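PDB 7BOP: alpha-1,2-mannosyltransferase (Ktr4), putative from Neosartorya fumigata, which is a putative fungal glycosyltransferase of the GT-A class that binds guanosine-5'-diphosphate and a manganese ion. Local coordinates for residues T67-I72 with F98-I103; D137-I142 with G308-R313; N252-W257 with K381-H386. All coordinates share one frame; numbering follows the deposited sequence.

Contact 1 of 3, residues T67-I72 with F98-I103; sequences TNAALI and FNYPWI
L71 carries CG anti to its carbonyl carbon (chi1 -60°), and the next torsion sets CD1 anti to CA (chi2 164°), which takes this methyl across to the indole of W102 on the neighbouring strand. CD1 sits over one face of the ring system, 3.7 Å from the centroid of the W102 five-membered ring and 20° off its normal, a CH-pi contact. Its offset toward the rim brings L71 CD1 within 3.5 Å of W102 CE2. The indole also has a polar hold, a hydrogen bond from NE1 to E91, and both side chains also lean on helix 80-98.

That helix is the crossover of a beta-alpha-beta unit, strand 69-74, helix 80-98, strand 102-106, the recurring building block of the nucleotide-binding sheet in GT-A proteins. The two strands run parallel, and L71 bonds to both sides of W102: L71 N donates to P101 O at 2.9 Å, while I103 N donates to L71 O at 2.8 Å. A CA-H...O contact follows, I72 CA lying 3.2 Å from I103 O. On the sheet face that carries I72 and I103, the end of I103 turns back to A70, with CD1 3.6 Å from A70 CB.

Ahead of the ladder, Y100 reaches to the chain just before strand 69-74. Its CD1 edge meets A69 O near the ring plane, and T67 N donates to Y100 OH at 3.0 Å. The same hydroxyl is bonded to D206, and Y100 stacks edge-to-face with F208 of helix 207-213.

Contact 2 of 3, residues D137-I142 with G308-R313; sequences DPPEWI and GFFYER
The chain from P139 to I142 folds into a type I beta turn, closed by a bond of 3.0 Å from I142 N to P139 O, and it faces a short, weakly bonded helix about 308-311 with I142 CA 7.5 Å from F310 CA. The phenyl ring of F310 is the common target of three side chains. P138 crosses it at about a right angle and lays CB over one face, 4.2 Å from the centroid of the F310 ring, in a CH-pi contact displaced toward the rim. P139 meets the ring tip to tip, its CD 3.7 Å from F310 CE2. I142, with CG1 anti to its own carbonyl carbon (chi1 -62°), brings that atom to 3.8 Å from F310 CD2, while its CG2 branch rests near F310 CB.

Y311 passes I142 in the opposite direction, with Y311 OH 3.4 Å from I142 CA. The contact thus ties the loop between helices 133-136 and 144-157, directly following W136 of the guanosine-5'-diphosphate pocket, to helix 308-311; F147 and R172 add further packing on F310.

No direct hydrogen bond joins the two segments. Polar pairing is confined to the border, where a water in the plane of the Y311 ring bonds W141 O at 2.8 Å and Y311 OH at 2.6 Å. Cohesion between the segments therefore rests chiefly on carbon contacts at F310; Y311 OH, bonded to N143 N and the water, is probably held in place by these polar partners.

Contact 3 of 3, residues N252-W257 with K381-H386; sequences NNMMGW and KHVGMH
H382 lies flat over the peptide of G256, whose carbonyl O stands 3.8 Å above the plane of the H382 imidazole and over its centre. With no side chain on G256, ring and backbone can come this close: G256 C is 3.8 Å from H382 CG. The contact sets the N-terminal end of helix 255-258 against the C-terminal end of helix 376-382. M254 occupies the N-cap position of the first helix, and the turn into it is an Asx turn, in which N253 OD1 accepts from M255 N at 3.0 Å with an N-H...O angle of 160°; the donor is tilted 18° from the carbonyl plane.

V383, the first residue past its helix, supplies the apolar part. Its CG1 is anti to the backbone N (chi1 -174°), and the other methyl, CG2, does the touching. M254 crosses it obliquely with CG 3.7 Å from V383 CG2, and W257 CB meets the same methyl at 3.9 Å. The W257 indole itself leads away from segment 381-386 to stack edge-to-face with Y379 and to touch C277 and C375, which form a disulfide; C375 directly precedes helix 376-382. That covalent link therefore ties the start of the second helix to the chain at C277, close to where W257 packs.

The imidazole has a further partner, a weak hydrogen bond between H382 NE2 and D260. Between the backbones the junction is bridged by one water, which accepts from W257 N at 3.2 Å and donates to H382 O at 3.1 Å.

How the contacts relate
The three contacts illustrate how a single GT-A chain is tied together at well-separated places: their centres lie 30 to 31 Å apart, and the nearest atoms of any two are about 14 Å or more from each other. Contact 1 closes first, as a local strand pairing inside the mixed sheet. Contacts 2 and 3 join parts of the chain much farther apart in sequence, and their segments alternate, 137-142, 252-257, 308-313, 381-386, which interlaces the later part of the sequence. Neither of these two is strand pairing; each joins a short helix to another part of the chain, contact 3 at the C-terminus. Sheet, the loop after W136 and the C-terminal tail are thus held at separate sites that do not touch.

Contact 1 of 3, residues T67-I72 with F98-I103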
loop_
_atom_site.group_PDB
_atom_site.type_symbol
_atom_site.label_atom_id
_atom_site.label_comp_id
_atom_site.label_asym_id
_atom_site.label_seq_id
_atom_site.Cartn_x
_atom_site.Cartn_y
_atom_site.Cartn_z
ATOM N N THR A 67 1.606 15.194 -14.440
ATOM C CA THR A 67 0.429 14.475 -14.912
ATOM C C THR A 67 -0.667 14.583 -13.849
ATOM O O THR A 67 -0.482 15.270 -12.846
ATOM C CB THR A 67 0.769 13.026 -15.321
ATOM O OG1 THR A 67 -0.346 12.472 -16.031
ATOM C CG2 THR A 67 1.113 12.147 -14.096
ATOM N N ASN A 68 -1.814 13.947 -14.076
ATOM C CA ASN A 68 -2.951 14.047 -13.150
ATOM C C ASN A 68 -2.825 13.035 -11.994
ATOM O O ASN A 68 -3.450 11.962 -11.985
ATOM C CB ASN A 68 -4.306 13.960 -13.859
ATOM C CG ASN A 68 -4.477 12.708 -14.687
ATOM O OD1 ASN A 68 -3.511 12.148 -15.203
ATOM N ND2 ASN A 68 -5.725 12.267 -14.839
ATOM N N ALA A 69 -2.012 13.422 -11.021
ATOM C CA ALA A 69 -1.669 12.574 -9.885
ATOM C C ALA A 69 -1.580 13.410 -8.619
ATOM O O ALA A 69 -1.390 14.630 -8.686
ATOM C CB ALA A 69 -0.356 11.850 -10.154
ATOM N N ALA A 70 -1.746 12.758 -7.471
ATOM C CA ALA A 70 -1.675 13.422 -6.188
ATOM C C ALA A 70 -1.033 12.527 -5.135
ATOM O O ALA A 70 -1.125 11.300 -5.203
ATOM C CB ALA A 70 -3.064 13.826 -5.732
ATOM N N LEU A 71 -0.386 13.168 -4.173
ATOM C CA LEU A 71 -0.015 12.542 -2.917
ATOM C C LEU A 71 -1.279 12.553 -2.078
ATOM O O LEU A 71 -1.930 13.605 -1.978
ATOM C CB LEU A 71 1.084 13.357 -2.225
ATOM C CG LEU A 71 2.369 13.506 -3.046
ATOM C CD1 LEU A 71 3.255 14.611 -2.500
ATOM C CD2 LEU A 71 3.124 12.185 -3.131
ATOM N N ILE A 72 -1.654 11.403 -1.505
ATOM C CA ILE A 72 -2.880 11.308 -0.701
ATOM C C ILE A 72 -2.607 10.690 0.652
ATOM O O ILE A 72 -1.667 9.889 0.812
ATOM C CB ILE A 72 -4.036 10.557 -1.415
ATOM C CG1 ILE A 72 -3.762 9.051 -1.561
ATOM C CG2 ILE A 72 -4.331 11.187 -2.779
ATOM C CD1 ILE A 72 -4.947 8.291 -2.123
ATOM N N PHE A 98 9.276 18.283 -7.680
ATOM C CA PHE A 98 8.187 17.989 -8.612
ATOM C C PHE A 98 6.875 18.691 -8.270
ATOM O O PHE A 98 6.078 18.967 -9.165
ATOM C CB PHE A 98 8.035 16.465 -8.739
ATOM C CG PHE A 98 9.240 15.815 -9.343
ATOM C CD1 PHE A 98 9.493 15.941 -10.699
ATOM C CD2 PHE A 98 10.157 15.125 -8.553
ATOM C CE1 PHE A 98 10.610 15.370 -11.273
ATOM C CE2 PHE A 98 11.280 14.556 -9.120
ATOM C CZ PHE A 98 11.508 14.674 -10.481
ATOM N N ASN A 99 6.659 18.976 -6.983
ATOM C CA ASN A 99 5.541 19.794 -6.514
ATOM C C ASN A 99 4.158 19.282 -6.909
ATOM O O ASN A 99 3.295 20.048 -7.355
ATOM C CB ASN A 99 5.737 21.250 -6.954
ATOM C CG ASN A 99 6.998 21.840 -6.388
ATOM O OD1 ASN A 99 7.106 22.030 -5.182
ATOM N ND2 ASN A 99 7.967 22.106 -7.239
ATOM N N TYR A 100 3.955 17.972 -6.751
ATOM C CA TYR A 100 2.628 17.397 -6.887
ATOM C C TYR A 100 1.776 17.789 -5.666
ATOM O O TYR A 100 2.308 17.983 -4.565
ATOM C CB TYR A 100 2.713 15.868 -7.065
ATOM C CG TYR A 100 2.980 15.446 -8.478
ATOM C CD1 TYR A 100 1.924 15.247 -9.365
ATOM C CD2 TYR A 100 4.282 15.260 -8.950
ATOM C CE1 TYR A 100 2.151 14.863 -10.671
ATOM C CE2 TYR A 100 4.518 14.881 -10.262
ATOM C CZ TYR A 100 3.446 14.677 -11.115
ATOM O OH TYR A 100 3.659 14.291 -12.403
ATOM N N PRO A 101 0.457 17.932 -5.857
ATOM C CA PRO A 101 -0.401 18.339 -4.741
ATOM C C PRO A 101 -0.596 17.245 -3.686
ATOM O O PRO A 101 -0.482 16.049 -4.001
ATOM C CB PRO A 101 -1.732 18.631 -5.417
ATOM C CG PRO A 101 -1.748 17.731 -6.601
ATOM C CD PRO A 101 -0.329 17.614 -7.064
ATOM N N TRP A 102 -0.869 17.681 -2.452
ATOM C CA TRP A 102 -1.268 16.805 -1.353
ATOM C C TRP A 102 -2.775 16.897 -1.155
ATOM O O TRP A 102 -3.331 18.009 -1.069
ATOM C CB TRP A 102 -0.602 17.208 -0.044
ATOM C CG TRP A 102 0.855 16.987 0.061
ATOM C CD1 TRP A 102 1.848 17.806 -0.407
ATOM C CD2 TRP A 102 1.510 15.900 0.727
ATOM N NE1 TRP A 102 3.073 17.289 -0.082
ATOM C CE2 TRP A 102 2.898 16.118 0.614
ATOM C CE3 TRP A 102 1.057 14.757 1.397
ATOM C CZ2 TRP A 102 3.845 15.233 1.148
ATOM C CZ3 TRP A 102 1.995 13.879 1.932
ATOM C CH2 TRP A 102 3.372 14.120 1.802
ATOM N N ILE A 103 -3.439 15.739 -1.081
ATOM C CA ILE A 103 -4.856 15.664 -0.751
ATOM C C ILE A 103 -5.013 14.823 0.516
ATOM O O ILE A 103 -4.718 13.612 0.526
ATOM C CB ILE A 103 -5.695 15.095 -1.913
ATOM C CG1 ILE A 103 -5.372 15.828 -3.219
ATOM C CG2 ILE A 103 -7.180 15.229 -1.618
ATOM C CD1 ILE A 103 -6.085 15.302 -4.438
#

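Contact 2 of 3, residues D137-I142 with G308-R313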
loop_
_atom_site.group_PDB
_atom_site.type_symbol
_atom_site.label_atom_id
_atom_site.label_comp_id
_atom_site.label_asym_id
_atom_site.label_seq_id
_atom_site.Cartn_x
_atom_site.Cartn_y
_atom_site.Cartn_z
ATOM N N ASP A 137 -19.360 4.897 7.179
ATOM C CA ASP A 137 -20.258 4.113 8.041
ATOM C C ASP A 137 -20.348 2.674 7.550
ATOM O O ASP A 137 -20.334 2.441 6.342
ATOM C CB ASP A 137 -21.679 4.701 8.068
ATOM C CG ASP A 137 -21.760 6.052 8.775
ATOM O OD1 ASP A 137 -20.781 6.494 9.409
ATOM O OD2 ASP A 137 -22.829 6.682 8.677
ATOM N N PRO A 138 -20.455 1.702 8.476
ATOM C CA PRO A 138 -20.651 0.337 7.997
ATOM C C PRO A 138 -21.936 0.240 7.177
ATOM O O PRO A 138 -22.895 0.927 7.501
ATOM C CB PRO A 138 -20.772 -0.482 9.289
ATOM C CG PRO A 138 -20.084 0.334 10.331
ATOM C CD PRO A 138 -20.314 1.762 9.944
ATOM N N PRO A 139 -21.952 -0.574 6.115
ATOM C CA PRO A 139 -23.183 -0.684 5.328
ATOM C C PRO A 139 -24.352 -1.308 6.109
ATOM O O PRO A 139 -24.140 -2.023 7.103
ATOM C CB PRO A 139 -22.788 -1.563 4.141
ATOM C CG PRO A 139 -21.517 -2.227 4.516
ATOM C CD PRO A 139 -20.887 -1.476 5.644
ATOM N N GLU A 140 -25.566 -1.032 5.633
ATOM C CA GLU A 140 -26.817 -1.419 6.317
ATOM C C GLU A 140 -26.906 -2.903 6.677
ATOM O O GLU A 140 -27.477 -3.260 7.704
ATOM C CB GLU A 140 -28.036 -1.038 5.454
ATOM C CG GLU A 140 -28.177 -1.864 4.170
ATOM C CD GLU A 140 -29.146 -1.288 3.147
ATOM O OE1 GLU A 140 -29.588 -0.123 3.286
ATOM O OE2 GLU A 140 -29.464 -2.016 2.182
ATOM N N TRP A 141 -26.345 -3.759 5.826
ATOM C CA TRP A 141 -26.431 -5.207 6.019
ATOM C C TRP A 141 -25.511 -5.783 7.103
ATOM O O TRP A 141 -25.619 -6.966 7.407
ATOM C CB TRP A 141 -26.210 -5.952 4.701
ATOM C CG TRP A 141 -24.877 -5.718 4.045
ATOM C CD1 TRP A 141 -23.704 -6.347 4.323
ATOM C CD2 TRP A 141 -24.602 -4.804 2.979
ATOM N NE1 TRP A 141 -22.706 -5.872 3.506
ATOM C CE2 TRP A 141 -23.231 -4.926 2.667
ATOM C CE3 TRP A 141 -25.383 -3.882 2.260
ATOM C CZ2 TRP A 141 -22.618 -4.162 1.671
ATOM C CZ3 TRP A 141 -24.778 -3.127 1.266
ATOM C CH2 TRP A 141 -23.402 -3.269 0.983
ATOM N N ILE A 142 -24.611 -4.971 7.667
ATOM C CA ILE A 142 -23.693 -5.444 8.703
ATOM C C ILE A 142 -24.409 -5.379 10.038
ATOM O O ILE A 142 -24.902 -4.318 10.428
ATOM C CB ILE A 142 -22.396 -4.602 8.771
ATOM C CG1 ILE A 142 -21.619 -4.688 7.443
ATOM C CG2 ILE A 142 -21.522 -5.017 9.962
ATOM C CD1 ILE A 142 -21.170 -6.072 7.026
ATOM N N GLY A 308 -16.704 -9.632 5.696
ATOM C CA GLY A 308 -15.409 -9.843 6.316
ATOM C C GLY A 308 -14.574 -8.620 6.653
ATOM O O GLY A 308 -13.666 -8.728 7.476
ATOM N N PHE A 309 -14.873 -7.458 6.067
ATOM C CA PHE A 309 -14.275 -6.206 6.554
ATOM C C PHE A 309 -14.644 -5.900 8.004
ATOM O O PHE A 309 -13.884 -5.213 8.700
ATOM C CB PHE A 309 -14.626 -5.004 5.654
ATOM C CG PHE A 309 -13.932 -5.034 4.320
ATOM C CD1 PHE A 309 -12.544 -4.969 4.246
ATOM C CD2 PHE A 309 -14.660 -5.144 3.134
ATOM C CE1 PHE A 309 -11.894 -5.019 3.017
ATOM C CE2 PHE A 309 -14.012 -5.184 1.906
ATOM C CZ PHE A 309 -12.633 -5.130 1.842
ATOM N N PHE A 310 -15.805 -6.392 8.448
ATOM C CA PHE A 310 -16.284 -6.172 9.816
ATOM C C PHE A 310 -16.287 -7.411 10.681
ATOM O O PHE A 310 -15.864 -7.332 11.828
ATOM C CB PHE A 310 -17.660 -5.505 9.784
ATOM C CG PHE A 310 -17.613 -4.163 9.152
ATOM C CD1 PHE A 310 -17.177 -3.070 9.883
ATOM C CD2 PHE A 310 -17.876 -4.008 7.805
ATOM C CE1 PHE A 310 -17.063 -1.826 9.291
ATOM C CE2 PHE A 310 -17.783 -2.766 7.209
ATOM C CZ PHE A 310 -17.364 -1.673 7.951
ATOM N N TYR A 311 -16.748 -8.544 10.155
ATOM C CA TYR A 311 -16.776 -9.793 10.943
ATOM C C TYR A 311 -15.405 -10.439 11.076
ATOM O O TYR A 311 -15.170 -11.242 11.986
ATOM C CB TYR A 311 -17.789 -10.790 10.373
ATOM C CG TYR A 311 -19.183 -10.216 10.164
ATOM C CD1 TYR A 311 -19.772 -9.366 11.112
ATOM C CD2 TYR A 311 -19.919 -10.532 9.022
ATOM C CE1 TYR A 311 -21.050 -8.848 10.925
ATOM C CE2 TYR A 311 -21.199 -10.018 8.826
ATOM C CZ TYR A 311 -21.758 -9.177 9.775
ATOM O OH TYR A 311 -23.018 -8.674 9.579
ATOM N N GLU A 312 -14.503 -10.101 10.157
ATOM C CA GLU A 312 -13.091 -10.419 10.301
ATOM C C GLU A 312 -12.388 -9.070 10.263
ATOM O O GLU A 312 -13.052 -8.056 10.474
ATOM C CB GLU A 312 -12.655 -11.412 9.215
ATOM C CG GLU A 312 -13.290 -12.772 9.436
ATOM C CD GLU A 312 -13.064 -13.772 8.318
ATOM O OE1 GLU A 312 -12.074 -13.674 7.552
ATOM O OE2 GLU A 312 -13.886 -14.708 8.221
ATOM N N ARG A 313 -11.082 -9.025 10.013
ATOM C CA ARG A 313 -10.386 -7.741 9.931
ATOM C C ARG A 313 -9.563 -7.715 8.653
ATOM O O ARG A 313 -8.346 -7.520 8.675
ATOM C CB ARG A 313 -9.521 -7.512 11.176
ATOM C CG ARG A 313 -9.126 -6.053 11.399
ATOM C CD ARG A 313 -7.659 -5.899 11.754
ATOM N NE ARG A 313 -6.801 -6.285 10.629
ATOM C CZ ARG A 313 -5.477 -6.162 10.591
ATOM N NH1 ARG A 313 -4.806 -5.645 11.615
ATOM N NH2 ARG A 313 -4.825 -6.556 9.504
HETATM O O HOH W 1 -24.309 -9.390 7.444
#

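Contact 3 of 3, residues N252-W257 with K381-H386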
loop_
_atom_site.group_PDB
_atom_site.type_symbol
_atom_site.label_atom_id
_atom_site.label_comp_id
_atom_site.label_asym_id
_atom_site.label_seq_id
_atom_site.Cartn_x
_atom_site.Cartn_y
_atom_site.Cartn_z
ATOM N N ASN A 252 -1.427 -12.993 -16.990
ATOM C CA ASN A 252 -0.188 -12.779 -16.246
ATOM C C ASN A 252 -0.530 -12.493 -14.777
ATOM O O ASN A 252 -0.417 -11.353 -14.288
ATOM C CB ASN A 252 0.631 -11.647 -16.877
ATOM C CG ASN A 252 2.077 -11.640 -16.432
ATOM O OD1 ASN A 252 2.545 -12.533 -15.724
ATOM N ND2 ASN A 252 2.795 -10.611 -16.841
ATOM N N ASN A 253 -0.931 -13.556 -14.086
ATOM C CA ASN A 253 -1.448 -13.480 -12.730
ATOM C C ASN A 253 -0.410 -13.961 -11.720
ATOM O O ASN A 253 0.595 -14.567 -12.088
ATOM C CB ASN A 253 -2.773 -14.259 -12.607
ATOM C CG ASN A 253 -2.604 -15.772 -12.741
ATOM O OD1 ASN A 253 -1.894 -16.411 -11.960
ATOM N ND2 ASN A 253 -3.281 -16.351 -13.717
ATOM N N MET A 254 -0.679 -13.693 -10.447
ATOM C CA MET A 254 0.229 -14.044 -9.365
ATOM C C MET A 254 -0.296 -15.217 -8.526
ATOM O O MET A 254 -0.046 -15.277 -7.317
ATOM C CB MET A 254 0.443 -12.822 -8.461
ATOM C CG MET A 254 0.947 -11.578 -9.178
ATOM S SD MET A 254 1.056 -10.192 -8.023
ATOM C CE MET A 254 1.360 -8.839 -9.161
ATOM N N MET A 255 -0.978 -16.173 -9.155
ATOM C CA MET A 255 -1.559 -17.305 -8.412
ATOM C C MET A 255 -0.515 -18.059 -7.582
ATOM O O MET A 255 -0.789 -18.420 -6.452
ATOM C CB MET A 255 -2.274 -18.280 -9.367
ATOM C CG MET A 255 -3.191 -19.293 -8.683
ATOM S SD MET A 255 -4.602 -18.539 -7.843
ATOM C CE MET A 255 -5.545 -17.932 -9.250
ATOM N N GLY A 256 0.678 -18.267 -8.144
ATOM C CA GLY A 256 1.779 -18.941 -7.448
ATOM C C GLY A 256 2.183 -18.256 -6.157
ATOM O O GLY A 256 2.411 -18.906 -5.152
ATOM N N TRP A 257 2.277 -16.934 -6.186
ATOM C CA TRP A 257 2.576 -16.159 -4.982
ATOM C C TRP A 257 1.414 -16.166 -4.001
ATOM O O TRP A 257 1.617 -16.365 -2.792
ATOM C CB TRP A 257 2.937 -14.721 -5.365
ATOM C CG TRP A 257 3.159 -13.790 -4.220
ATOM C CD1 TRP A 257 4.086 -13.911 -3.217
ATOM C CD2 TRP A 257 2.479 -12.559 -3.996
ATOM N NE1 TRP A 257 4.007 -12.828 -2.363
ATOM C CE2 TRP A 257 3.019 -11.988 -2.816
ATOM C CE3 TRP A 257 1.460 -11.875 -4.677
ATOM C CZ2 TRP A 257 2.570 -10.775 -2.308
ATOM C CZ3 TRP A 257 1.015 -10.663 -4.163
ATOM C CH2 TRP A 257 1.569 -10.128 -2.993
ATOM N N LYS A 381 10.523 -15.083 -6.443
ATOM C CA LYS A 381 10.511 -16.374 -7.139
ATOM C C LYS A 381 9.312 -16.501 -8.080
ATOM O O LYS A 381 9.468 -16.865 -9.253
ATOM C CB LYS A 381 10.507 -17.531 -6.130
ATOM C CG LYS A 381 10.361 -18.913 -6.753
ATOM C CD LYS A 381 10.537 -19.993 -5.700
ATOM C CE LYS A 381 10.203 -21.367 -6.260
ATOM N NZ LYS A 381 10.462 -22.408 -5.226
ATOM N N HIS A 382 8.119 -16.208 -7.567
ATOM C CA HIS A 382 6.875 -16.478 -8.304
ATOM C C HIS A 382 6.460 -15.385 -9.278
ATOM O O HIS A 382 5.713 -15.656 -10.216
ATOM C CB HIS A 382 5.740 -16.749 -7.325
ATOM C CG HIS A 382 5.919 -18.023 -6.577
ATOM N ND1 HIS A 382 5.808 -19.250 -7.190
ATOM C CD2 HIS A 382 6.264 -18.268 -5.293
ATOM C CE1 HIS A 382 6.060 -20.202 -6.309
ATOM N NE2 HIS A 382 6.344 -19.632 -5.151
ATOM N N VAL A 383 6.922 -14.160 -9.040
ATOM C CA VAL A 383 6.505 -13.006 -9.850
ATOM C C VAL A 383 7.736 -12.292 -10.409
ATOM O O VAL A 383 7.820 -12.109 -11.609
ATOM C CB VAL A 383 5.588 -12.039 -9.070
ATOM C CG1 VAL A 383 5.064 -10.926 -9.978
ATOM C CG2 VAL A 383 4.417 -12.793 -8.457
ATOM N N GLY A 384 8.669 -11.872 -9.556
ATOM C CA GLY A 384 9.930 -11.290 -10.022
ATOM C C GLY A 384 10.287 -9.999 -9.325
ATOM O O GLY A 384 9.557 -9.538 -8.452
ATOM N N MET A 385 11.407 -9.424 -9.743
ATOM C CA MET A 385 12.028 -8.261 -9.092
ATOM C C MET A 385 11.901 -6.988 -9.918
ATOM O O MET A 385 12.501 -5.975 -9.587
ATOM C CB MET A 385 13.511 -8.558 -8.843
ATOM C CG MET A 385 13.714 -9.601 -7.764
ATOM S SD MET A 385 15.435 -10.083 -7.547
ATOM C CE MET A 385 15.649 -11.142 -8.959
ATOM N N HIS A 386 11.115 -7.052 -10.986
ATOM C CA HIS A 386 10.909 -5.920 -11.901
ATOM C C HIS A 386 10.071 -4.817 -11.240
ATOM O O HIS A 386 9.789 -3.790 -11.860
ATOM C CB HIS A 386 10.222 -6.390 -13.192
ATOM C CG HIS A 386 8.896 -7.035 -12.949
ATOM N ND1 HIS A 386 8.771 -8.354 -12.572
ATOM C CD2 HIS A 386 7.647 -6.523 -12.947
ATOM C CE1 HIS A 386 7.499 -8.632 -12.371
ATOM N NE2 HIS A 386 6.795 -7.540 -12.599
ATOM O OXT HIS A 386 9.640 -4.909 -10.085
HETATM O O HOH W 2 2.815 -16.222 -9.270
#